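Long-range contacts in epidermin leader peptide processing serine protease EpiP (Staphylococcus aureus subsp. aureus, PDB 3QFH), which is a subtilisin-like serine endopeptidase that probably cleaves the leader peptide from the precursor of the lantibiotic epidermin: residues A219-A224 and Q261-Y266; G317-K322 and D337-G342. All coordinates share one frame; numbering follows the deposited sequence.

Contact 1 of 2, residues A219-A224 and Q261-Y266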
ATOM      1  N   ALA A 219       3.169 -10.058  -4.199  1.00 25.17           N
ATOM      2  CA  ALA A 219       1.881  -9.886  -3.527  1.00 25.07           C
ATOM      3  C   ALA A 219       0.886  -9.147  -4.430  1.00 24.70           C
ATOM      4  O   ALA A 219      -0.309  -9.477  -4.452  1.00 24.37           O
ATOM      5  CB  ALA A 219       2.053  -9.164  -2.150  1.00 23.03           C
ATOM      6  N   ILE A 220       1.373  -8.165  -5.191  1.00 23.77           N
ATOM      7  CA  ILE A 220       0.513  -7.430  -6.109  1.00 22.96           C
ATOM      8  C   ILE A 220       0.011  -8.370  -7.203  1.00 24.01           C
ATOM      9  O   ILE A 220      -1.167  -8.373  -7.539  1.00 24.33           O
ATOM     10  CB  ILE A 220       1.239  -6.242  -6.732  1.00 23.35           C
ATOM     11  CG1 ILE A 220       1.560  -5.220  -5.638  1.00 21.79           C
ATOM     12  CG2 ILE A 220       0.379  -5.593  -7.840  1.00 22.80           C
ATOM     13  CD1 ILE A 220       2.346  -4.073  -6.121  1.00 25.49           C
ATOM     14  N   VAL A 221       0.910  -9.167  -7.754  1.00 24.70           N
ATOM     15  CA  VAL A 221       0.534 -10.159  -8.765  1.00 26.35           C
ATOM     16  C   VAL A 221      -0.456 -11.190  -8.192  1.00 27.85           C
ATOM     17  O   VAL A 221      -1.440 -11.574  -8.851  1.00 29.15           O
ATOM     18  CB  VAL A 221       1.794 -10.872  -9.332  1.00 27.43           C
ATOM     19  CG1 VAL A 221       1.411 -12.069 -10.168  1.00 26.90           C
ATOM     20  CG2 VAL A 221       2.645  -9.881 -10.167  1.00 25.97           C
ATOM     21  N   GLN A 222      -0.200 -11.644  -6.976  1.00 28.09           N
ATOM     22  CA  GLN A 222      -1.077 -12.631  -6.358  1.00 31.08           C
ATOM     23  C   GLN A 222      -2.494 -12.065  -6.151  1.00 29.61           C
ATOM     24  O   GLN A 222      -3.495 -12.735  -6.454  1.00 27.73           O
ATOM     25  CB  GLN A 222      -0.508 -13.089  -5.013  1.00 32.40           C
ATOM     26  CG  GLN A 222      -1.311 -14.197  -4.392  1.00 38.09           C
ATOM     27  CD  GLN A 222      -1.278 -15.449  -5.232  1.00 42.34           C
ATOM     28  OE1 GLN A 222      -0.205 -15.970  -5.530  1.00 47.09           O
ATOM     29  NE2 GLN A 222      -2.448 -15.931  -5.629  1.00 39.69           N
ATOM     30  N   ALA A 223      -2.554 -10.838  -5.644  1.00 26.42           N
ATOM     31  CA  ALA A 223      -3.820 -10.142  -5.377  1.00 27.30           C
ATOM     32  C   ALA A 223      -4.627  -9.984  -6.663  1.00 27.90           C
ATOM     33  O   ALA A 223      -5.842 -10.222  -6.675  1.00 29.17           O
ATOM     34  CB  ALA A 223      -3.565  -8.776  -4.743  1.00 23.13           C
ATOM     35  N   ALA A 224      -3.943  -9.581  -7.727  1.00 27.27           N
ATOM     36  CA  ALA A 224      -4.565  -9.409  -9.026  1.00 28.27           C
ATOM     37  C   ALA A 224      -5.027 -10.754  -9.575  1.00 28.95           C
ATOM     38  O   ALA A 224      -6.101 -10.844 -10.177  1.00 29.02           O
ATOM     39  CB  ALA A 224      -3.612  -8.723  -9.998  1.00 27.23           C
ATOM     40  N   GLN A 261       6.975  -1.763 -10.877  1.00 29.10           N
ATOM     41  CA  GLN A 261       6.176  -1.108 -11.915  1.00 29.57           C
ATOM     42  C   GLN A 261       5.496  -2.164 -12.783  1.00 29.08           C
ATOM     43  O   GLN A 261       4.356  -1.989 -13.177  1.00 25.55           O
ATOM     44  CB  GLN A 261       7.021  -0.186 -12.806  1.00 30.69           C
ATOM     45  CG  GLN A 261       6.210   0.512 -13.899  1.00 31.35           C
ATOM     46  CD  GLN A 261       5.179   1.465 -13.330  1.00 30.51           C
ATOM     47  OE1 GLN A 261       5.486   2.614 -13.038  1.00 29.64           O
ATOM     48  NE2 GLN A 261       3.948   0.986 -13.158  1.00 29.96           N
ATOM     49  N   LYS A 262       6.190  -3.266 -13.072  1.00 29.01           N
ATOM     50  CA  LYS A 262       5.579  -4.337 -13.883  1.00 30.23           C
ATOM     51  C   LYS A 262       4.446  -5.031 -13.128  1.00 28.55           C
ATOM     52  O   LYS A 262       3.452  -5.400 -13.724  1.00 28.89           O
ATOM     53  CB  LYS A 262       6.623  -5.346 -14.385  1.00 31.85           C
ATOM     54  CG  LYS A 262       7.535  -4.767 -15.458  1.00 34.14           C
ATOM     55  CD  LYS A 262       8.763  -5.648 -15.758  1.00 41.49           C
ATOM     56  CE  LYS A 262       8.408  -6.988 -16.392  1.00 45.10           C
ATOM     57  NZ  LYS A 262       9.636  -7.806 -16.722  1.00 48.54           N
ATOM     58  N   ALA A 263       4.582  -5.179 -11.817  1.00 27.53           N
ATOM     59  CA  ALA A 263       3.518  -5.783 -11.006  1.00 27.79           C
ATOM     60  C   ALA A 263       2.247  -4.912 -11.102  1.00 26.81           C
ATOM     61  O   ALA A 263       1.152  -5.411 -11.339  1.00 26.26           O
ATOM     62  CB  ALA A 263       3.966  -5.911  -9.549  1.00 25.93           C
ATOM     63  N   ILE A 264       2.423  -3.607 -10.899  1.00 26.11           N
ATOM     64  CA  ILE A 264       1.340  -2.611 -10.996  1.00 26.30           C
ATOM     65  C   ILE A 264       0.623  -2.658 -12.378  1.00 27.00           C
ATOM     66  O   ILE A 264      -0.604  -2.654 -12.459  1.00 26.13           O
ATOM     67  CB  ILE A 264       1.903  -1.190 -10.685  1.00 25.07           C
ATOM     68  CG1 ILE A 264       2.291  -1.121  -9.206  1.00 25.93           C
ATOM     69  CG2 ILE A 264       0.883  -0.084 -11.007  1.00 26.26           C
ATOM     70  CD1 ILE A 264       3.084   0.099  -8.814  1.00 29.96           C
ATOM     71  N   ASN A 265       1.393  -2.743 -13.448  1.00 27.81           N
ATOM     72  CA  ASN A 265       0.817  -2.793 -14.797  1.00 28.84           C
ATOM     73  C   ASN A 265       0.151  -4.137 -15.045  1.00 28.33           C
ATOM     74  O   ASN A 265      -0.833  -4.224 -15.783  1.00 31.15           O
ATOM     75  CB  ASN A 265       1.875  -2.464 -15.846  1.00 29.32           C
ATOM     76  CG  ASN A 265       2.370  -1.013 -15.745  1.00 31.09           C
ATOM     77  OD1 ASN A 265       1.741  -0.171 -15.103  1.00 33.04           O
ATOM     78  ND2 ASN A 265       3.478  -0.719 -16.401  1.00 31.50           N
ATOM     79  N   TYR A 266       0.684  -5.179 -14.422  1.00 28.01           N
ATOM     80  CA  TYR A 266       0.088  -6.501 -14.494  1.00 27.92           C
ATOM     81  C   TYR A 266      -1.298  -6.430 -13.824  1.00 27.73           C
ATOM     82  O   TYR A 266      -2.292  -6.906 -14.386  1.00 26.63           O
ATOM     83  CB  TYR A 266       0.980  -7.536 -13.814  1.00 27.65           C
ATOM     84  CG  TYR A 266       0.450  -8.961 -13.850  1.00 28.44           C
ATOM     85  CD1 TYR A 266       0.811  -9.838 -14.860  1.00 34.14           C
ATOM     86  CD2 TYR A 266      -0.415  -9.419 -12.869  1.00 28.74           C
ATOM     87  CE1 TYR A 266       0.327 -11.143 -14.885  1.00 36.39           C
ATOM     88  CE2 TYR A 266      -0.896 -10.701 -12.879  1.00 32.96           C
ATOM     89  CZ  TYR A 266      -0.528 -11.562 -13.887  1.00 35.01           C
ATOM     90  OH  TYR A 266      -1.023 -12.837 -13.880  1.00 40.59           O
TER
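Ile220 and Ala263 meet where the helices holding 219-224 and 261-266 run side by side, with 8.6 Å between the axes of the two short segments and only 8° between their directions. The tight part of the contact lies here. Ile220 CB stands 3.9 Å from Ala263 CB, and its CG2 branch, anti to the backbone N, reaches past that methyl to touch the backbone, 3.6 Å from Ala263 O. The small alanine lets the backbones come close, with Val221 CA and Ala263 CA 5.8 Å apart. Val221, next to Ile220 on the same helix, also reaches this methyl, its CG2 lying 4.2 Å from Ala263 CB. Further inward the CD1 tip of Ile220 meets Ile264 CG1 at 4.3 Å. Ile220 also packs on Ile129 of strand 126-130, which places this side against the central parallel sheet.

The looser side belongs to Tyr266, which is partly exposed. With CG anti to its backbone N (chi1 -179°), the ring stretches across to helix 213-225, and its CD2-CE2 side receives Val221. Val221 CG1 approaches obliquely, 3.8 Å from Tyr266 CE2, the two side chains crossing at about a right angle. Ala224 CB sits at the ring edge, near its plane, a more distant 4.4 Å from Tyr266 CD2. The hydroxyl passes beyond these methyls to hydrogen-bond with the Asn225 side chain, while Lys262 on the outer flank turns away to a salt bridge with Glu26.

No hydrogen bond joins the two segments, so van der Waals packing of alanine, valine and isoleucine side chains sets their spacing, and the tyrosine covers the seam while its polar end is satisfied at the C-terminal end of the neighbouring helix.

Contact 2 of 2, residues G317-K322 and D337-G342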
ATOM      1  N   GLY A 317      -2.626  11.213  -0.435  1.00 23.24           N
ATOM      2  CA  GLY A 317      -1.994  12.019   0.602  1.00 23.93           C
ATOM      3  C   GLY A 317      -2.903  12.043   1.848  1.00 23.72           C
ATOM      4  O   GLY A 317      -4.069  11.652   1.806  1.00 25.63           O
ATOM      5  N   SER A 318      -2.375  12.514   2.961  1.00 24.44           N
ATOM      6  CA  SER A 318      -3.122  12.545   4.224  1.00 23.71           C
ATOM      7  C   SER A 318      -3.482  13.963   4.693  1.00 23.98           C
ATOM      8  O   SER A 318      -2.665  14.884   4.599  1.00 23.86           O
ATOM      9  CB  SER A 318      -2.287  11.833   5.299  1.00 23.92           C
ATOM     10  OG  SER A 318      -2.709  12.137   6.623  1.00 26.97           O
ATOM     11  N   THR A 319      -4.710  14.108   5.206  1.00 22.73           N
ATOM     12  CA  THR A 319      -5.212  15.356   5.769  1.00 24.18           C
ATOM     13  C   THR A 319      -5.406  15.234   7.305  1.00 23.88           C
ATOM     14  O   THR A 319      -5.581  14.140   7.857  1.00 20.50           O
ATOM     15  CB  THR A 319      -6.572  15.780   5.115  1.00 25.24           C
ATOM     16  OG1 THR A 319      -7.529  14.727   5.249  1.00 27.92           O
ATOM     17  CG2 THR A 319      -6.416  16.104   3.624  1.00 23.47           C
ATOM     18  N   ASP A 320      -5.393  16.367   7.994  1.00 24.56           N
ATOM     19  CA  ASP A 320      -5.614  16.377   9.430  1.00 25.36           C
ATOM     20  C   ASP A 320      -7.102  16.594   9.737  1.00 26.72           C
ATOM     21  O   ASP A 320      -7.936  16.511   8.829  1.00 27.59           O
ATOM     22  CB  ASP A 320      -4.696  17.405  10.123  1.00 26.86           C
ATOM     23  CG  ASP A 320      -5.041  18.843   9.788  1.00 27.92           C
ATOM     24  OD1 ASP A 320      -6.097  19.084   9.165  1.00 31.49           O
ATOM     25  OD2 ASP A 320      -4.268  19.739  10.195  1.00 32.58           O
ATOM     26  N   GLN A 321      -7.450  16.835  11.006  1.00 27.77           N
ATOM     27  CA  GLN A 321      -8.849  16.991  11.390  1.00 28.58           C
ATOM     28  C   GLN A 321      -9.501  18.286  10.895  1.00 30.37           C
ATOM     29  O   GLN A 321     -10.722  18.399  10.926  1.00 30.05           O
ATOM     30  CB  GLN A 321      -9.065  16.844  12.905  1.00 29.81           C
ATOM     31  CG  GLN A 321      -8.516  17.976  13.798  1.00 29.81           C
ATOM     32  CD  GLN A 321      -7.031  17.939  13.937  1.00 30.08           C
ATOM     33  OE1 GLN A 321      -6.349  17.207  13.210  1.00 29.19           O
ATOM     34  NE2 GLN A 321      -6.501  18.724  14.876  1.00 30.09           N
ATOM     35  N   LYS A 322      -8.704  19.269  10.487  1.00 31.65           N
ATOM     36  CA  LYS A 322      -9.250  20.502   9.893  1.00 32.44           C
ATOM     37  C   LYS A 322      -9.194  20.455   8.350  1.00 32.13           C
ATOM     38  O   LYS A 322      -9.277  21.475   7.682  1.00 30.46           O
ATOM     39  CB  LYS A 322      -8.487  21.711  10.436  1.00 35.05           C
ATOM     40  CG  LYS A 322      -8.770  21.932  11.926  1.00 37.11           C
ATOM     41  CD  LYS A 322      -7.960  23.052  12.531  1.00 45.62           C
ATOM     42  CE  LYS A 322      -8.655  23.595  13.797  1.00 48.97           C
ATOM     43  NZ  LYS A 322      -9.175  22.517  14.709  1.00 49.91           N
ATOM     44  N   ASP A 337      -2.969  12.381  -6.072  1.00 24.97           N
ATOM     45  CA  ASP A 337      -4.230  12.271  -6.822  1.00 26.07           C
ATOM     46  C   ASP A 337      -5.460  12.624  -5.984  1.00 25.92           C
ATOM     47  O   ASP A 337      -6.477  13.111  -6.518  1.00 24.90           O
ATOM     48  CB  ASP A 337      -4.394  10.838  -7.340  1.00 25.17           C
ATOM     49  CG  ASP A 337      -3.329  10.472  -8.366  1.00 28.55           C
ATOM     50  OD1 ASP A 337      -3.160  11.234  -9.336  1.00 33.84           O
ATOM     51  OD2 ASP A 337      -2.659   9.434  -8.211  1.00 33.38           O
ATOM     52  N   ILE A 338      -5.350  12.376  -4.678  1.00 25.08           N
ATOM     53  CA  ILE A 338      -6.433  12.536  -3.749  1.00 24.74           C
ATOM     54  C   ILE A 338      -5.884  12.537  -2.317  1.00 24.41           C
ATOM     55  O   ILE A 338      -4.773  12.112  -2.066  1.00 23.84           O
ATOM     56  CB  ILE A 338      -7.423  11.351  -3.931  1.00 25.25           C
ATOM     57  CG1 ILE A 338      -8.727  11.560  -3.166  1.00 28.78           C
ATOM     58  CG2 ILE A 338      -6.764  10.052  -3.520  1.00 26.49           C
ATOM     59  CD1 ILE A 338      -9.847  10.609  -3.604  1.00 24.25           C
ATOM     60  N   ALA A 339      -6.685  13.008  -1.379  1.00 24.33           N
ATOM     61  CA  ALA A 339      -6.304  12.998   0.012  1.00 24.56           C
ATOM     62  C   ALA A 339      -7.434  12.431   0.878  1.00 24.44           C
ATOM     63  O   ALA A 339      -8.609  12.575   0.562  1.00 24.92           O
ATOM     64  CB  ALA A 339      -5.953  14.408   0.456  1.00 24.71           C
ATOM     65  N   ALA A 340      -7.074  11.759   1.962  1.00 24.33           N
ATOM     66  CA  ALA A 340      -8.063  11.264   2.921  1.00 22.58           C
ATOM     67  C   ALA A 340      -7.462  11.535   4.313  1.00 22.67           C
ATOM     68  O   ALA A 340      -6.249  11.732   4.424  1.00 22.38           O
ATOM     69  CB  ALA A 340      -8.342   9.785   2.708  1.00 21.36           C
ATOM     70  N   PRO A 341      -8.299  11.577   5.365  1.00 23.44           N
ATOM     71  CA  PRO A 341      -7.799  11.835   6.740  1.00 24.35           C
ATOM     72  C   PRO A 341      -6.807  10.792   7.252  1.00 25.08           C
ATOM     73  O   PRO A 341      -7.094   9.574   7.268  1.00 22.35           O
ATOM     74  CB  PRO A 341      -9.072  11.788   7.580  1.00 26.39           C
ATOM     75  CG  PRO A 341     -10.175  12.142   6.613  1.00 25.44           C
ATOM     76  CD  PRO A 341      -9.769  11.488   5.335  1.00 23.79           C
ATOM     77  N   GLY A 342      -5.622  11.264   7.626  1.00 22.71           N
ATOM     78  CA  GLY A 342      -4.607  10.393   8.159  1.00 23.49           C
ATOM     79  C   GLY A 342      -4.044  10.888   9.483  1.00 24.38           C
ATOM     80  O   GLY A 342      -3.239  10.213  10.083  1.00 24.69           O
TER
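Gly317 and Thr319 bond through their backbones to strand 338-341, the outermost strand of the parallel sheet. Gly317 N donates to Ile338 O (2.8 Å) in the carbonyl plane, and Gly317 O accepts from Ala340 N. Thr319 N then reaches Ala340 O (2.9 Å) from 43° above the carbonyl plane, whereas Gly342 N returns to Thr319 O in plane. CA-H...O contacts supplement this ladder, among them Ser318 CA to Ala340 O at 3.2 Å.

Apolar contact is slight: Thr319 CG2 rests on Ala339 CB at 3.6 Å, on the face shared with Pro341.

Two hydroxyls add polar ends. Thr319 OG1, held between its backbone N and carbonyl carbon (chi1 56°), packs against Pro341 without bonding to it and is hydrogen-bonded to Glu432. Ser318 OG, on the opposite face, closes on Gly342 CA at 3.0 Å while bonding Ser326; that face packs on helix 382-400, which carries Ser383, probably the nucleophile of the catalytic triad.

The bonds follow the regular parallel pattern, Gly317 straddling Ala339 and Thr319 straddling Pro341, so the proline sits where this ladder asks for no N-H and costs it no bond; the two hydroxyls tie the end of strand 314-319 to Ser326 and Glu432.

Overall arrangement
Both contacts are buried and belong to the subtilase fold, but they join different elements. Contact 1 pairs helices 213-225 and 254-269, which pack beside the central parallel sheet; contact 2 lies within that sheet, pairing its outermost strand with the next one in. Their centres are 26 Å apart on opposite sides of the chain's centre, and their nearest atoms stay about 11 Å from each other. The chemistry follows the place: apolar side-chain packing joins the helices, whereas backbone hydrogen bonds join the strands. Contact 1 has a partly exposed flank near the N-terminal region; contact 2 is enclosed where its residues touch, while its 320-322 turn reaches the surface.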